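Local coordinates for protein homoserine dehydrogenase (PDB 4PG7) that catalyses the NAD(P)-dependent interconversion of aspartate semialdehyde and homoserine in the aspartic acid pathway, probably by hydride transfer to or from a nicotinamide cofactor, at residues A27-G32 with I96-G101; V58-L63 with D90-I95; D221-V226 with I238-V243. All blocks are in the same frame, centred on the assembly; numbering follows the deposited sequence.

Interaction 1. Residues A27-G32 with I96-G101; sequences ALLGLG and IVEVMG
L29 and V97 share a backbone hydrogen bond at the heart of a Rossmann-type nucleotide-binding sheet, where strands 22-29 and 95-98 run parallel as central neighbours. The ladder has three rungs, each 2.8 Å long: V97 N gives to A27 O, L29 N to V97 O, and V99 N to L29 O, the last carrying the pairing past the strand end.

Side chains reinforce it on the face that holds A27, L29, I96 and E98. With CG anti to its carbonyl carbon (chi1 -53°), L29 lays CD1 against I96 CG2 at 3.7 Å, and the same methyl touches E98 CG at 4.0 Å, the two side chains crossing at about a right angle; W109 of helix 106-115 also packs on L29.

Past the strands the chain enters the glycine-rich turn, whose G30 and G32 fit a GxGxxG pattern consistent with dinucleotide binding. M100, bent at its second and third torsions, brings CE against the backbone of G30, 3.8 Å from G30 N. E98 holds the facing turn, OE2 taking the N-H groups of M100 and G101 while OE1 bonds T122 and N124. A water bridges the loops, accepting from G32 N at 2.9 Å and donating to V99 O at 2.8 Å.

Interaction 2. Residues V58-L63 with D90-I95; sequences VIKHIL and DDSLDI
One carboxylate oxygen, D90 OD2, receives a lysine ammonium and an imidazole N-H from adjacent residues of a strand, K60 and H61, and takes them on different lone pairs. K60 NZ arrives on the syn side, the side of the other oxygen, in a salt bridge of 3.1 Å. H61 NE2 donates to the anti lone pair of D90 OD2 at 2.7 Å, its N-H pointing nearly straight at the oxygen (160°). That oxygen meets the imidazole at its edge, almost exactly in the ring plane, while the carboxylate plane is turned 70° from that of the ring.

The lysine reaches the site because its chain is fully extended, with CG anti to the backbone N (chi1 -168°). On the way CG passes over one face of the H61 ring, toward its rim, and NZ ends with a second bond, 2.8 Å to S92 OG.

D90 is itself held in place by the type I turn from D90 to L93. Its OD1 accepts S92 N in an Asx turn and also S92 OG at 2.6 Å, both from the same face of the carboxylate. Beside the polar cluster, L93 CD2 rests against both K60 CB and H61 CD2, 4.1 Å from each.

H61 ND1 has its own partner, H79 ND1, so both ring nitrogens are engaged and the ring's rotation is fixed. Together these bonds tie the loop before strand 95-98 to strand 55-63 of the Rossmann-type sheet. With four bonds gripping its two oxygens and a lysine beside it, the D90 carboxylate is probably stabilised as the anion.

Interaction 3. Residues D221-V226 with I238-V243; sequences DAARKV and IKLNDV
L240 reaches across to helix 220-234 and meets it at A223 and R224, joining it to the short 3-10 turn that leads into strand 244-245. Its CB stays with the turn and makes no close approach to the helix. CG stands anti to the backbone N (chi1 -179°), which carries the branch outward, and the work falls to the two methyls. CD1 does most of it: 3.7 Å from A223 CB, 3.8 Å from R224 N and 4.0 Å from R224 CG, so it rests where the small alanine lets it approach the helix backbone. CD2 crosses the aliphatic base of the arginine at a slant, 4.2 Å from R224 CG.

V243 works the alanine's other flank. Its CG1 meets A223 CB at 3.9 Å, and CG2 faces V226 CG1, one helical turn beyond, at 4.3 Å. A223 thus sits between the leucine and the valine, and V226 also touches A281 and V283 of strand 278-289.

The turn is shaped from within: D242 OD2 accepts K239 N at 3.0 Å, from above the carboxylate plane. The polar end of R224 bends away from the contact at its third torsion (chi3 -55°) to form a salt bridge with D215 and another, with a weak hydrogen bond, to D221, while K225 NZ makes a salt bridge with D221 OD2.

Between the two segments the chemistry is wholly apolar. Adhesion probably comes from close packing of methyls, with A223, V226 and V243 buried and L240 partly exposed, while the charges of D221, R224 and K225 are engaged with one another and with D215.

Interactions 1 and 2 belong to one Rossmann-type sheet and touch directly: 27-32 sits between 96-101 and the strand 55-63, so that L28 O and G30 N probably bond L63, and A27 CB packs on L93 CD1. Interaction 2 is nested within the chain loop that interaction 1 closes. Interaction 3 stands apart in a different part of the chain, the homoserine dehydrogenase family region, its centre about 24 Å from that of interaction 1. Chemistry follows position: buried interaction 1 rests on backbone bonds between parallel strands, partly exposed interaction 2 on charged side chains reaching from strand to loop, and interaction 3, also buried, on methyl packing between helix and turn.

Interaction 1. Residues A27-G32 with I96-G101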
ATOM      1  N   ALA A  27     -30.517  11.158   6.127  1.00 38.41           N
ATOM      2  CA  ALA A  27     -31.039  11.395   4.795  1.00 38.52           C
ATOM      3  C   ALA A  27     -29.966  11.112   3.736  1.00 38.58           C
ATOM      4  O   ALA A  27     -28.769  11.356   3.959  1.00 36.95           O
ATOM      5  CB  ALA A  27     -31.534  12.814   4.683  1.00 38.75           C
ATOM      6  N   LEU A  28     -30.413  10.598   2.593  1.00 39.58           N
ATOM      7  CA  LEU A  28     -29.542  10.367   1.433  1.00 41.83           C
ATOM      8  C   LEU A  28     -29.815  11.393   0.370  1.00 44.16           C
ATOM      9  O   LEU A  28     -30.980  11.660   0.056  1.00 45.63           O
ATOM     10  CB  LEU A  28     -29.800   9.017   0.802  1.00 43.97           C
ATOM     11  CG  LEU A  28     -28.792   7.954   1.131  1.00 46.32           C
ATOM     12  CD1 LEU A  28     -29.047   7.513   2.563  1.00 48.57           C
ATOM     13  CD2 LEU A  28     -28.906   6.810   0.130  1.00 47.55           C
ATOM     14  N   LEU A  29     -28.753  12.008  -0.149  1.00 43.67           N
ATOM     15  CA  LEU A  29     -28.893  12.918  -1.269  1.00 44.99           C
ATOM     16  C   LEU A  29     -28.410  12.158  -2.490  1.00 47.34           C
ATOM     17  O   LEU A  29     -27.197  11.996  -2.678  1.00 46.46           O
ATOM     18  CB  LEU A  29     -28.091  14.204  -1.046  1.00 44.85           C
ATOM     19  CG  LEU A  29     -28.333  14.977   0.247  1.00 46.04           C
ATOM     20  CD1 LEU A  29     -27.444  16.201   0.281  1.00 46.94           C
ATOM     21  CD2 LEU A  29     -29.797  15.391   0.370  1.00 47.62           C
ATOM     22  N   GLY A  30     -29.359  11.671  -3.287  1.00 47.10           N
ATOM     23  CA  GLY A  30     -29.059  10.893  -4.492  1.00 48.20           C
ATOM     24  C   GLY A  30     -29.317   9.407  -4.316  1.00 48.02           C
ATOM     25  O   GLY A  30     -29.162   8.864  -3.228  1.00 48.29           O
ATOM     26  N   LEU A  31     -29.733   8.753  -5.394  1.00 48.74           N
ATOM     27  CA  LEU A  31     -30.049   7.337  -5.351  1.00 53.03           C
ATOM     28  C   LEU A  31     -29.643   6.655  -6.670  1.00 56.00           C
ATOM     29  O   LEU A  31     -30.449   5.993  -7.319  1.00 63.75           O
ATOM     30  CB  LEU A  31     -31.551   7.149  -5.057  1.00 54.61           C
ATOM     31  CG  LEU A  31     -32.073   6.053  -4.143  1.00 54.01           C
ATOM     32  CD1 LEU A  31     -33.407   5.498  -4.657  1.00 53.64           C
ATOM     33  CD2 LEU A  31     -31.074   4.964  -3.897  1.00 52.79           C
ATOM     34  N   GLY A  32     -28.389   6.819  -7.071  1.00 56.58           N
ATOM     35  CA  GLY A  32     -27.876   6.101  -8.246  1.00 54.25           C
ATOM     36  C   GLY A  32     -27.434   4.717  -7.823  1.00 51.95           C
ATOM     37  O   GLY A  32     -28.015   4.137  -6.901  1.00 50.72           O
ATOM     38  N   ILE A  96     -26.289  13.595   7.185  1.00 43.27           N
ATOM     39  CA  ILE A  96     -26.624  13.690   5.762  1.00 42.80           C
ATOM     40  C   ILE A  96     -25.573  12.922   4.964  1.00 41.66           C
ATOM     41  O   ILE A  96     -24.366  13.169   5.098  1.00 39.35           O
ATOM     42  CB  ILE A  96     -26.610  15.143   5.261  1.00 45.14           C
ATOM     43  CG1 ILE A  96     -27.483  16.041   6.143  1.00 47.81           C
ATOM     44  CG2 ILE A  96     -27.055  15.214   3.808  1.00 44.56           C
ATOM     45  CD1 ILE A  96     -28.937  15.705   6.097  1.00 48.12           C
ATOM     46  N   VAL A  97     -26.042  11.990   4.149  1.00 39.26           N
ATOM     47  CA  VAL A  97     -25.171  11.176   3.296  1.00 37.25           C
ATOM     48  C   VAL A  97     -25.369  11.619   1.860  1.00 36.95           C
ATOM     49  O   VAL A  97     -26.447  11.452   1.296  1.00 35.49           O
ATOM     50  CB  VAL A  97     -25.515   9.692   3.421  1.00 36.33           C
ATOM     51  CG1 VAL A  97     -24.615   8.862   2.504  1.00 36.35           C
ATOM     52  CG2 VAL A  97     -25.373   9.254   4.869  1.00 35.22           C
ATOM     53  N   GLU A  98     -24.338  12.219   1.276  1.00 37.12           N
ATOM     54  CA  GLU A  98     -24.453  12.763  -0.069  1.00 38.01           C
ATOM     55  C   GLU A  98     -23.727  11.883  -1.086  1.00 38.06           C
ATOM     56  O   GLU A  98     -22.527  11.647  -0.978  1.00 38.56           O
ATOM     57  CB  GLU A  98     -23.910  14.186  -0.093  1.00 38.66           C
ATOM     58  CG  GLU A  98     -24.112  14.900  -1.408  1.00 39.37           C
ATOM     59  CD  GLU A  98     -22.890  14.798  -2.312  1.00 40.70           C
ATOM     60  OE1 GLU A  98     -21.797  15.225  -1.870  1.00 41.24           O
ATOM     61  OE2 GLU A  98     -23.028  14.293  -3.448  1.00 39.51           O
ATOM     62  N   VAL A  99     -24.480  11.422  -2.077  1.00 38.25           N
ATOM     63  CA  VAL A  99     -23.978  10.569  -3.150  1.00 39.08           C
ATOM     64  C   VAL A  99     -24.517  11.074  -4.489  1.00 39.87           C
ATOM     65  O   VAL A  99     -24.726  10.313  -5.408  1.00 41.29           O
ATOM     66  CB  VAL A  99     -24.343   9.094  -2.917  1.00 38.53           C
ATOM     67  CG1 VAL A  99     -23.592   8.560  -1.709  1.00 41.20           C
ATOM     68  CG2 VAL A  99     -25.830   8.912  -2.714  1.00 40.42           C
ATOM     69  N   MET A 100     -24.721  12.378  -4.579  1.00 41.40           N
ATOM     70  CA  MET A 100     -25.348  12.997  -5.725  1.00 45.92           C
ATOM     71  C   MET A 100     -24.316  13.355  -6.795  1.00 45.59           C
ATOM     72  O   MET A 100     -24.602  13.252  -7.982  1.00 44.50           O
ATOM     73  CB  MET A 100     -26.071  14.275  -5.274  1.00 50.49           C
ATOM     74  CG  MET A 100     -26.829  15.010  -6.364  1.00 54.12           C
ATOM     75  SD  MET A 100     -28.295  14.120  -6.915  1.00 62.80           S
ATOM     76  CE  MET A 100     -29.479  14.620  -5.667  1.00 61.42           C
ATOM     77  N   GLY A 101     -23.129  13.782  -6.370  1.00 44.07           N
ATOM     78  CA  GLY A 101     -22.153  14.342  -7.285  1.00 43.78           C
ATOM     79  C   GLY A 101     -22.429  15.807  -7.509  1.00 44.89           C
ATOM     80  O   GLY A 101     -23.418  16.369  -6.993  1.00 47.73           O
TER
HETATM   81  O   HOH W   1     -25.787   7.882  -6.343  1.00 55.73           O

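Interaction 2. Residues V58-L63 with D90-I95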
ATOM      1  N   VAL A  58     -32.213   5.100  10.710  1.00 46.61           N
ATOM      2  CA  VAL A  58     -33.455   5.337   9.983  1.00 46.01           C
ATOM      3  C   VAL A  58     -33.176   6.279   8.831  1.00 45.80           C
ATOM      4  O   VAL A  58     -32.744   7.429   9.025  1.00 43.14           O
ATOM      5  CB  VAL A  58     -34.558   5.930  10.889  1.00 47.96           C
ATOM      6  CG1 VAL A  58     -35.858   6.130  10.111  1.00 47.52           C
ATOM      7  CG2 VAL A  58     -34.815   5.013  12.069  1.00 48.82           C
ATOM      8  N   ILE A  59     -33.389   5.757   7.631  1.00 44.74           N
ATOM      9  CA  ILE A  59     -33.316   6.545   6.418  1.00 45.43           C
ATOM     10  C   ILE A  59     -34.650   7.258   6.279  1.00 44.61           C
ATOM     11  O   ILE A  59     -35.632   6.698   5.781  1.00 45.57           O
ATOM     12  CB  ILE A  59     -33.028   5.672   5.183  1.00 45.47           C
ATOM     13  CG1 ILE A  59     -31.724   4.892   5.383  1.00 46.36           C
ATOM     14  CG2 ILE A  59     -32.950   6.546   3.946  1.00 45.15           C
ATOM     15  CD1 ILE A  59     -31.399   3.895   4.280  1.00 47.26           C
ATOM     16  N   LYS A  60     -34.679   8.502   6.734  1.00 44.42           N
ATOM     17  CA  LYS A  60     -35.932   9.251   6.825  1.00 44.06           C
ATOM     18  C   LYS A  60     -36.308   9.950   5.519  1.00 43.22           C
ATOM     19  O   LYS A  60     -37.492  10.173   5.263  1.00 43.87           O
ATOM     20  CB  LYS A  60     -35.840  10.284   7.947  1.00 45.26           C
ATOM     21  CG  LYS A  60     -37.184  10.896   8.290  1.00 45.52           C
ATOM     22  CD  LYS A  60     -37.155  11.643   9.607  1.00 46.49           C
ATOM     23  CE  LYS A  60     -38.468  12.391   9.815  1.00 45.91           C
ATOM     24  NZ  LYS A  60     -38.267  13.489  10.784  1.00 46.91           N
ATOM     25  N   HIS A  61     -35.309  10.334   4.721  1.00 39.98           N
ATOM     26  CA  HIS A  61     -35.543  10.996   3.439  1.00 39.43           C
ATOM     27  C   HIS A  61     -34.493  10.536   2.423  1.00 37.98           C
ATOM     28  O   HIS A  61     -33.327  10.338   2.763  1.00 36.80           O
ATOM     29  CB  HIS A  61     -35.424  12.530   3.548  1.00 40.69           C
ATOM     30  CG  HIS A  61     -36.281  13.158   4.608  1.00 42.05           C
ATOM     31  ND1 HIS A  61     -37.631  13.372   4.447  1.00 44.58           N
ATOM     32  CD2 HIS A  61     -35.970  13.659   5.825  1.00 42.44           C
ATOM     33  CE1 HIS A  61     -38.127  13.940   5.532  1.00 44.55           C
ATOM     34  NE2 HIS A  61     -37.135  14.124   6.387  1.00 44.17           N
ATOM     35  N   ILE A  62     -34.914  10.404   1.175  1.00 37.70           N
ATOM     36  CA  ILE A  62     -34.000  10.255   0.070  1.00 37.69           C
ATOM     37  C   ILE A  62     -34.313  11.318  -0.966  1.00 38.23           C
ATOM     38  O   ILE A  62     -35.426  11.386  -1.474  1.00 39.52           O
ATOM     39  CB  ILE A  62     -34.068   8.846  -0.553  1.00 37.68           C
ATOM     40  CG1 ILE A  62     -33.784   7.782   0.519  1.00 37.49           C
ATOM     41  CG2 ILE A  62     -33.031   8.725  -1.663  1.00 37.40           C
ATOM     42  CD1 ILE A  62     -33.952   6.338   0.059  1.00 37.33           C
ATOM     43  N   LEU A  63     -33.347  12.183  -1.243  1.00 39.16           N
ATOM     44  CA  LEU A  63     -33.484  13.157  -2.316  1.00 41.33           C
ATOM     45  C   LEU A  63     -33.206  12.469  -3.650  1.00 42.45           C
ATOM     46  O   LEU A  63     -32.152  11.842  -3.835  1.00 39.29           O
ATOM     47  CB  LEU A  63     -32.523  14.339  -2.128  1.00 41.66           C
ATOM     48  CG  LEU A  63     -32.601  15.476  -3.163  1.00 42.95           C
ATOM     49  CD1 LEU A  63     -33.865  16.305  -2.976  1.00 45.36           C
ATOM     50  CD2 LEU A  63     -31.384  16.389  -3.064  1.00 43.65           C
ATOM     51  N   ASP A  90     -34.892  19.712   8.265  1.00 50.51           N
ATOM     52  CA  ASP A  90     -35.398  18.701   9.193  1.00 49.90           C
ATOM     53  C   ASP A  90     -34.458  18.592  10.387  1.00 50.46           C
ATOM     54  O   ASP A  90     -33.407  17.943  10.297  1.00 45.13           O
ATOM     55  CB  ASP A  90     -35.554  17.345   8.491  1.00 47.95           C
ATOM     56  CG  ASP A  90     -36.249  16.306   9.365  1.00 48.58           C
ATOM     57  OD1 ASP A  90     -36.298  16.479  10.608  1.00 47.28           O
ATOM     58  OD2 ASP A  90     -36.772  15.322   8.808  1.00 49.24           O
ATOM     59  N   ASP A  91     -34.850  19.206  11.508  1.00 51.58           N
ATOM     60  CA  ASP A  91     -33.992  19.268  12.700  1.00 52.86           C
ATOM     61  C   ASP A  91     -33.810  17.916  13.369  1.00 50.18           C
ATOM     62  O   ASP A  91     -32.899  17.746  14.181  1.00 50.17           O
ATOM     63  CB  ASP A  91     -34.566  20.237  13.740  1.00 58.47           C
ATOM     64  CG  ASP A  91     -34.588  21.658  13.270  1.00 62.38           C
ATOM     65  OD1 ASP A  91     -35.600  22.351  13.527  1.00 68.16           O
ATOM     66  OD2 ASP A  91     -33.588  22.087  12.666  1.00 67.82           O
ATOM     67  N   SER A  92     -34.642  16.943  13.015  1.00 47.43           N
ATOM     68  CA  SER A  92     -34.486  15.605  13.560  1.00 47.77           C
ATOM     69  C   SER A  92     -33.370  14.813  12.896  1.00 47.76           C
ATOM     70  O   SER A  92     -33.010  13.745  13.387  1.00 48.09           O
ATOM     71  CB  SER A  92     -35.789  14.814  13.441  1.00 48.56           C
ATOM     72  OG  SER A  92     -35.982  14.327  12.121  1.00 47.47           O
ATOM     73  N   LEU A  93     -32.842  15.292  11.777  1.00 47.25           N
ATOM     74  CA  LEU A  93     -31.762  14.572  11.102  1.00 47.23           C
ATOM     75  C   LEU A  93     -30.446  14.743  11.845  1.00 46.76           C
ATOM     76  O   LEU A  93     -30.111  15.832  12.309  1.00 46.88           O
ATOM     77  CB  LEU A  93     -31.596  15.039   9.663  1.00 46.87           C
ATOM     78  CG  LEU A  93     -32.761  14.726   8.726  1.00 48.84           C
ATOM     79  CD1 LEU A  93     -32.417  15.202   7.331  1.00 49.51           C
ATOM     80  CD2 LEU A  93     -33.110  13.241   8.702  1.00 49.01           C
ATOM     81  N   ASP A  94     -29.722  13.640  11.973  1.00 46.00           N
ATOM     82  CA  ASP A  94     -28.422  13.627  12.633  1.00 45.54           C
ATOM     83  C   ASP A  94     -27.296  13.660  11.604  1.00 43.23           C
ATOM     84  O   ASP A  94     -26.260  14.288  11.831  1.00 42.03           O
ATOM     85  CB  ASP A  94     -28.318  12.364  13.488  1.00 46.12           C
ATOM     86  CG  ASP A  94     -29.450  12.257  14.497  1.00 48.90           C
ATOM     87  OD1 ASP A  94     -29.589  13.205  15.306  1.00 51.02           O
ATOM     88  OD2 ASP A  94     -30.218  11.261  14.459  1.00 48.34           O
ATOM     89  N   ILE A  95     -27.503  12.973  10.480  1.00 43.05           N
ATOM     90  CA  ILE A  95     -26.467  12.793   9.468  1.00 43.97           C
ATOM     91  C   ILE A  95     -27.026  12.902   8.050  1.00 42.95           C
ATOM     92  O   ILE A  95     -28.082  12.344   7.744  1.00 40.02           O
ATOM     93  CB  ILE A  95     -25.802  11.401   9.596  1.00 46.12           C
ATOM     94  CG1 ILE A  95     -25.354  11.130  11.046  1.00 48.27           C
ATOM     95  CG2 ILE A  95     -24.627  11.284   8.628  1.00 45.24           C
ATOM     96  CD1 ILE A  95     -24.813   9.733  11.283  1.00 47.15           C
TER

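Interaction 3. Residues D221-V226 with I238-V243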
ATOM      1  N   ASP A 221      -9.312  12.870 -15.353  1.00 33.03           N
ATOM      2  CA  ASP A 221      -9.565  12.061 -14.144  1.00 34.92           C
ATOM      3  C   ASP A 221      -8.324  11.955 -13.283  1.00 34.86           C
ATOM      4  O   ASP A 221      -8.384  12.143 -12.061  1.00 34.81           O
ATOM      5  CB  ASP A 221     -10.036  10.647 -14.513  1.00 36.73           C
ATOM      6  CG  ASP A 221     -10.222   9.765 -13.296  1.00 39.54           C
ATOM      7  OD1 ASP A 221     -10.984  10.196 -12.407  1.00 39.64           O
ATOM      8  OD2 ASP A 221      -9.620   8.647 -13.223  1.00 41.47           O
ATOM      9  N   ALA A 222      -7.192  11.648 -13.922  1.00 32.89           N
ATOM     10  CA  ALA A 222      -5.931  11.547 -13.221  1.00 31.07           C
ATOM     11  C   ALA A 222      -5.527  12.889 -12.590  1.00 29.57           C
ATOM     12  O   ALA A 222      -5.024  12.914 -11.468  1.00 27.71           O
ATOM     13  CB  ALA A 222      -4.850  11.055 -14.160  1.00 31.77           C
ATOM     14  N   ALA A 223      -5.761  13.995 -13.292  1.00 28.75           N
ATOM     15  CA  ALA A 223      -5.439  15.320 -12.746  1.00 30.49           C
ATOM     16  C   ALA A 223      -6.280  15.657 -11.512  1.00 30.22           C
ATOM     17  O   ALA A 223      -5.766  16.196 -10.528  1.00 29.64           O
ATOM     18  CB  ALA A 223      -5.593  16.399 -13.805  1.00 31.03           C
ATOM     19  N   ARG A 224      -7.555  15.289 -11.531  1.00 30.86           N
ATOM     20  CA  ARG A 224      -8.384  15.448 -10.328  1.00 31.92           C
ATOM     21  C   ARG A 224      -7.809  14.664  -9.152  1.00 30.01           C
ATOM     22  O   ARG A 224      -7.735  15.171  -8.042  1.00 31.46           O
ATOM     23  CB  ARG A 224      -9.838  15.053 -10.605  1.00 34.18           C
ATOM     24  CG  ARG A 224     -10.537  16.011 -11.566  1.00 37.04           C
ATOM     25  CD  ARG A 224     -12.039  15.768 -11.646  1.00 39.59           C
ATOM     26  NE  ARG A 224     -12.315  14.381 -11.995  1.00 41.96           N
ATOM     27  CZ  ARG A 224     -12.683  13.933 -13.194  1.00 43.85           C
ATOM     28  NH1 ARG A 224     -12.845  14.767 -14.215  1.00 46.95           N
ATOM     29  NH2 ARG A 224     -12.895  12.629 -13.369  1.00 43.53           N
ATOM     30  N   LYS A 225      -7.375  13.437  -9.391  1.00 30.67           N
ATOM     31  CA  LYS A 225      -6.791  12.632  -8.323  1.00 31.13           C
ATOM     32  C   LYS A 225      -5.464  13.172  -7.829  1.00 30.15           C
ATOM     33  O   LYS A 225      -5.127  12.998  -6.654  1.00 30.95           O
ATOM     34  CB  LYS A 225      -6.669  11.165  -8.748  1.00 32.81           C
ATOM     35  CG  LYS A 225      -8.036  10.481  -8.800  1.00 33.52           C
ATOM     36  CD  LYS A 225      -7.971   9.143  -9.503  1.00 34.01           C
ATOM     37  CE  LYS A 225      -9.361   8.499  -9.624  1.00 34.32           C
ATOM     38  NZ  LYS A 225      -9.347   7.533 -10.754  1.00 36.97           N
ATOM     39  N   VAL A 226      -4.706  13.821  -8.709  1.00 28.52           N
ATOM     40  CA  VAL A 226      -3.493  14.515  -8.302  1.00 27.64           C
ATOM     41  C   VAL A 226      -3.796  15.705  -7.389  1.00 28.40           C
ATOM     42  O   VAL A 226      -3.070  15.936  -6.423  1.00 29.31           O
ATOM     43  CB  VAL A 226      -2.696  15.000  -9.524  1.00 27.89           C
ATOM     44  CG1 VAL A 226      -1.622  15.994  -9.114  1.00 28.21           C
ATOM     45  CG2 VAL A 226      -2.075  13.805 -10.220  1.00 27.48           C
ATOM     46  N   ILE A 238      -4.372  22.870  -4.251  1.00 42.70           N
ATOM     47  CA  ILE A 238      -4.098  23.377  -5.595  1.00 42.33           C
ATOM     48  C   ILE A 238      -5.368  23.306  -6.410  1.00 41.87           C
ATOM     49  O   ILE A 238      -6.264  22.552  -6.079  1.00 42.42           O
ATOM     50  CB  ILE A 238      -2.964  22.595  -6.299  1.00 42.19           C
ATOM     51  CG1 ILE A 238      -3.375  21.153  -6.625  1.00 41.89           C
ATOM     52  CG2 ILE A 238      -1.714  22.612  -5.439  1.00 42.33           C
ATOM     53  CD1 ILE A 238      -2.325  20.393  -7.414  1.00 41.50           C
ATOM     54  N   LYS A 239      -5.430  24.073  -7.490  1.00 43.97           N
ATOM     55  CA  LYS A 239      -6.581  24.041  -8.386  1.00 43.84           C
ATOM     56  C   LYS A 239      -6.355  23.027  -9.501  1.00 43.60           C
ATOM     57  O   LYS A 239      -5.205  22.755  -9.881  1.00 39.88           O
ATOM     58  CB  LYS A 239      -6.784  25.429  -8.998  1.00 48.90           C
ATOM     59  CG  LYS A 239      -7.078  26.539  -7.986  1.00 50.51           C
ATOM     60  CD  LYS A 239      -7.051  27.917  -8.655  1.00 53.02           C
ATOM     61  N   LEU A 240      -7.443  22.487 -10.053  1.00 41.03           N
ATOM     62  CA  LEU A 240      -7.336  21.574 -11.169  1.00 41.82           C
ATOM     63  C   LEU A 240      -6.502  22.178 -12.299  1.00 42.67           C
ATOM     64  O   LEU A 240      -5.709  21.479 -12.922  1.00 42.17           O
ATOM     65  CB  LEU A 240      -8.711  21.153 -11.689  1.00 43.24           C
ATOM     66  CG  LEU A 240      -8.764  20.161 -12.865  1.00 42.17           C
ATOM     67  CD1 LEU A 240      -7.994  18.881 -12.556  1.00 42.09           C
ATOM     68  CD2 LEU A 240     -10.222  19.838 -13.210  1.00 41.96           C
ATOM     69  N   ASN A 241      -6.678  23.463 -12.576  1.00 43.70           N
ATOM     70  CA  ASN A 241      -5.968  24.058 -13.695  1.00 46.38           C
ATOM     71  C   ASN A 241      -4.494  24.364 -13.397  1.00 43.52           C
ATOM     72  O   ASN A 241      -3.775  24.725 -14.293  1.00 42.51           O
ATOM     73  CB  ASN A 241      -6.716  25.282 -14.255  1.00 51.19           C
ATOM     74  CG  ASN A 241      -6.817  26.412 -13.261  1.00 57.14           C
ATOM     75  OD1 ASN A 241      -6.199  26.372 -12.199  1.00 61.37           O
ATOM     76  ND2 ASN A 241      -7.601  27.433 -13.599  1.00 63.10           N
ATOM     77  N   ASP A 242      -4.058  24.209 -12.147  1.00 42.78           N
ATOM     78  CA  ASP A 242      -2.646  24.241 -11.818  1.00 41.39           C
ATOM     79  C   ASP A 242      -1.942  22.925 -12.203  1.00 38.74           C
ATOM     80  O   ASP A 242      -0.732  22.879 -12.213  1.00 36.76           O
ATOM     81  CB  ASP A 242      -2.428  24.476 -10.311  1.00 46.12           C
ATOM     82  CG  ASP A 242      -2.943  25.837  -9.825  1.00 50.07           C
ATOM     83  OD1 ASP A 242      -2.939  26.814 -10.614  1.00 51.60           O
ATOM     84  OD2 ASP A 242      -3.330  25.917  -8.627  1.00 53.55           O
ATOM     85  N   VAL A 243      -2.678  21.858 -12.494  1.00 35.55           N
ATOM     86  CA  VAL A 243      -2.051  20.589 -12.861  1.00 34.20           C
ATOM     87  C   VAL A 243      -1.714  20.605 -14.346  1.00 34.25           C
ATOM     88  O   VAL A 243      -2.594  20.563 -15.179  1.00 35.04           O
ATOM     89  CB  VAL A 243      -2.945  19.374 -12.561  1.00 34.15           C
ATOM     90  CG1 VAL A 243      -2.231  18.069 -12.926  1.00 32.82           C
ATOM     91  CG2 VAL A 243      -3.342  19.356 -11.095  1.00 34.70           C
TER